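Local structure of polysaccharide Lyase Family 6 (Bacteroides cellulosilyticus, 6QPS) at residues V268-H273 and T337-V342. The protein is an alginate lyase of polysaccharide lyase family 6, specific for mannuronic acid, that binds calcium and probably cleaves its substrate by beta-elimination. Numbering follows the deposited sequence.
Sequences VCRHGH and TSYHRV
T337 brings its carbonyl O to the edge of the H271 imidazole, 3.8 Å from CE1, and to 3.0 Å from NH2 of R270. One residue on, S338 contributes its backbone: its O takes hydrogen bonds from both NH1 and NH2 of R270, each 3.0 Å long. The two terminal nitrogens of the guanidinium thus converge on a single carbonyl oxygen, with the oxygen close to the guanidinium plane and both nitrogens approaching from one face of the carbonyl, NH2 well above its plane. Y339 then supplies a flat bed for the same cation. Its ring and the guanidinium are stacked at 3°, R270 CZ sitting 3.8 Å from the ring centroid in a cation-pi contact, while H271 CE1 lies over the rim of the opposite guanidinium face; two hydrogen bonds and a stack together should fix the rotation of the group. The bend in R270 at chi2 (62°) helps to bring its end across the ring. In the parallel beta-helix of this family, R270 and H271 close strand 266-271, and residues 337-342 belong to the long loop between strands 313-318 and 345-353, so the contact joins that loop to the end of the strand. R270 also packs against E244, a calcium ligand, which places the stack beside the metal site. H340 joins through water: its ND1 lies 2.8 Å from a molecule that also hydrogen-bonds H271 ND1, at 2.9 Å, in the plane of both imidazoles.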
loop_
_atom_site.group_PDB
_atom_site.type_symbol
_atom_site.label_atom_id
_atom_site.label_comp_id
_atom_site.label_asym_id
_atom_site.label_seq_id
_atom_site.Cartn_x
_atom_site.Cartn_y
_atom_site.Cartn_z
ATOM N N VAL A 268 -6.540 -2.593 4.135
ATOM C CA VAL A 268 -6.991 -2.749 5.514
ATOM C C VAL A 268 -6.718 -1.500 6.341
ATOM O O VAL A 268 -5.556 -1.092 6.503
ATOM C CB VAL A 268 -6.345 -3.976 6.172
ATOM C CG1 VAL A 268 -6.855 -4.192 7.601
ATOM C CG2 VAL A 268 -6.589 -5.225 5.300
ATOM N N CYS A 269 -7.788 -0.912 6.898
ATOM C CA CYS A 269 -7.697 0.191 7.862
ATOM C C CYS A 269 -7.524 -0.485 9.218
ATOM O O CYS A 269 -8.483 -0.673 9.979
ATOM C CB CYS A 269 -8.972 1.034 7.820
ATOM S SG CYS A 269 -9.088 2.077 6.335
ATOM N N ARG A 270 -6.279 -0.906 9.502
ATOM C CA ARG A 270 -6.011 -1.797 10.635
ATOM C C ARG A 270 -5.936 -1.061 11.965
ATOM O O ARG A 270 -6.552 -1.494 12.953
ATOM C CB ARG A 270 -4.737 -2.620 10.381
ATOM C CG ARG A 270 -4.380 -3.544 11.540
ATOM C CD ARG A 270 -5.465 -4.600 11.825
ATOM N NE ARG A 270 -5.146 -5.367 13.024
ATOM C CZ ARG A 270 -5.517 -5.039 14.254
ATOM N NH1 ARG A 270 -6.285 -3.970 14.453
ATOM N NH2 ARG A 270 -5.147 -5.782 15.291
ATOM N N HIS A 271 -5.158 0.019 12.010
ATOM C CA HIS A 271 -5.085 0.869 13.191
ATOM C C HIS A 271 -5.099 2.327 12.718
ATOM O O HIS A 271 -4.761 2.620 11.570
ATOM C CB HIS A 271 -3.788 0.683 13.999
ATOM C CG HIS A 271 -3.496 -0.697 14.508
ATOM N ND1 HIS A 271 -4.364 -1.440 15.283
ATOM C CD2 HIS A 271 -2.340 -1.407 14.463
ATOM C CE1 HIS A 271 -3.774 -2.572 15.641
ATOM N NE2 HIS A 271 -2.539 -2.568 15.170
ATOM N N GLY A 272 -5.462 3.241 13.615
ATOM C CA GLY A 272 -5.579 4.651 13.281
ATOM C C GLY A 272 -6.887 5.044 12.599
ATOM O O GLY A 272 -7.697 4.212 12.168
ATOM N N HIS A 273 -7.096 6.360 12.510
ATOM C CA HIS A 273 -8.412 6.964 12.285
ATOM C C HIS A 273 -8.369 7.958 11.129
ATOM O O HIS A 273 -7.312 8.481 10.749
ATOM C CB HIS A 273 -8.922 7.664 13.573
ATOM C CG HIS A 273 -8.659 6.854 14.802
ATOM N ND1 HIS A 273 -9.318 5.669 15.075
ATOM C CD2 HIS A 273 -7.738 7.018 15.779
ATOM C CE1 HIS A 273 -8.836 5.170 16.205
ATOM N NE2 HIS A 273 -7.848 5.947 16.623
ATOM N N THR A 337 -2.239 -2.860 19.837
ATOM C CA THR A 337 -2.232 -3.964 18.889
ATOM C C THR A 337 -3.574 -4.677 18.772
ATOM O O THR A 337 -3.699 -5.566 17.923
ATOM C CB THR A 337 -1.198 -4.999 19.341
ATOM O OG1 THR A 337 -1.447 -5.349 20.710
ATOM C CG2 THR A 337 0.210 -4.435 19.264
ATOM N N SER A 338 -4.571 -4.316 19.593
ATOM C CA SER A 338 -5.895 -4.934 19.554
ATOM C C SER A 338 -6.742 -4.310 18.449
ATOM O O SER A 338 -6.204 -3.902 17.409
ATOM C CB SER A 338 -6.533 -4.853 20.955
ATOM O OG SER A 338 -7.747 -5.578 20.980
ATOM N N TYR A 339 -8.070 -4.318 18.620
ATOM C CA TYR A 339 -9.023 -3.814 17.638
ATOM C C TYR A 339 -9.894 -2.762 18.307
ATOM O O TYR A 339 -10.372 -2.970 19.427
ATOM C CB TYR A 339 -9.929 -4.959 17.107
ATOM C CG TYR A 339 -9.154 -6.033 16.366
ATOM C CD1 TYR A 339 -8.592 -7.109 17.039
ATOM C CD2 TYR A 339 -8.970 -5.952 14.991
ATOM C CE1 TYR A 339 -7.858 -8.078 16.359
ATOM C CE2 TYR A 339 -8.229 -6.904 14.308
ATOM C CZ TYR A 339 -7.697 -7.972 15.000
ATOM O OH TYR A 339 -6.964 -8.934 14.332
ATOM N N HIS A 340 -10.102 -1.638 17.617
ATOM C CA HIS A 340 -10.799 -0.489 18.179
ATOM C C HIS A 340 -12.112 -0.240 17.448
ATOM O O HIS A 340 -12.219 -0.432 16.227
ATOM C CB HIS A 340 -9.867 0.723 18.203
ATOM C CG HIS A 340 -8.656 0.493 19.046
ATOM N ND1 HIS A 340 -7.552 -0.198 18.585
ATOM C CD2 HIS A 340 -8.402 0.795 20.342
ATOM C CE1 HIS A 340 -6.652 -0.264 19.549
ATOM N NE2 HIS A 340 -7.149 0.314 20.633
ATOM N N ARG A 341 -13.118 0.182 18.227
ATOM C CA ARG A 341 -14.482 0.322 17.718
ATOM C C ARG A 341 -14.556 1.093 16.397
ATOM O O ARG A 341 -13.919 2.141 16.208
ATOM C CB ARG A 341 -15.360 1.028 18.761
ATOM C CG ARG A 341 -16.844 0.986 18.427
ATOM C CD ARG A 341 -17.665 1.999 19.249
ATOM N NE ARG A 341 -17.789 1.702 20.668
ATOM C CZ ARG A 341 -18.782 1.004 21.229
ATOM N NH1 ARG A 341 -19.740 0.469 20.489
ATOM N NH2 ARG A 341 -18.813 0.843 22.538
ATOM N N VAL A 342 -15.368 0.581 15.477
ATOM C CA VAL A 342 -15.711 1.317 14.274
ATOM C C VAL A 342 -16.783 2.341 14.620
ATOM O O VAL A 342 -17.871 1.982 15.076
ATOM C CB VAL A 342 -16.188 0.380 13.159
ATOM C CG1 VAL A 342 -16.704 1.194 11.977
ATOM C CG2 VAL A 342 -15.068 -0.570 12.714
HETATM O O HOH W 1 -7.131 -1.144 15.976
#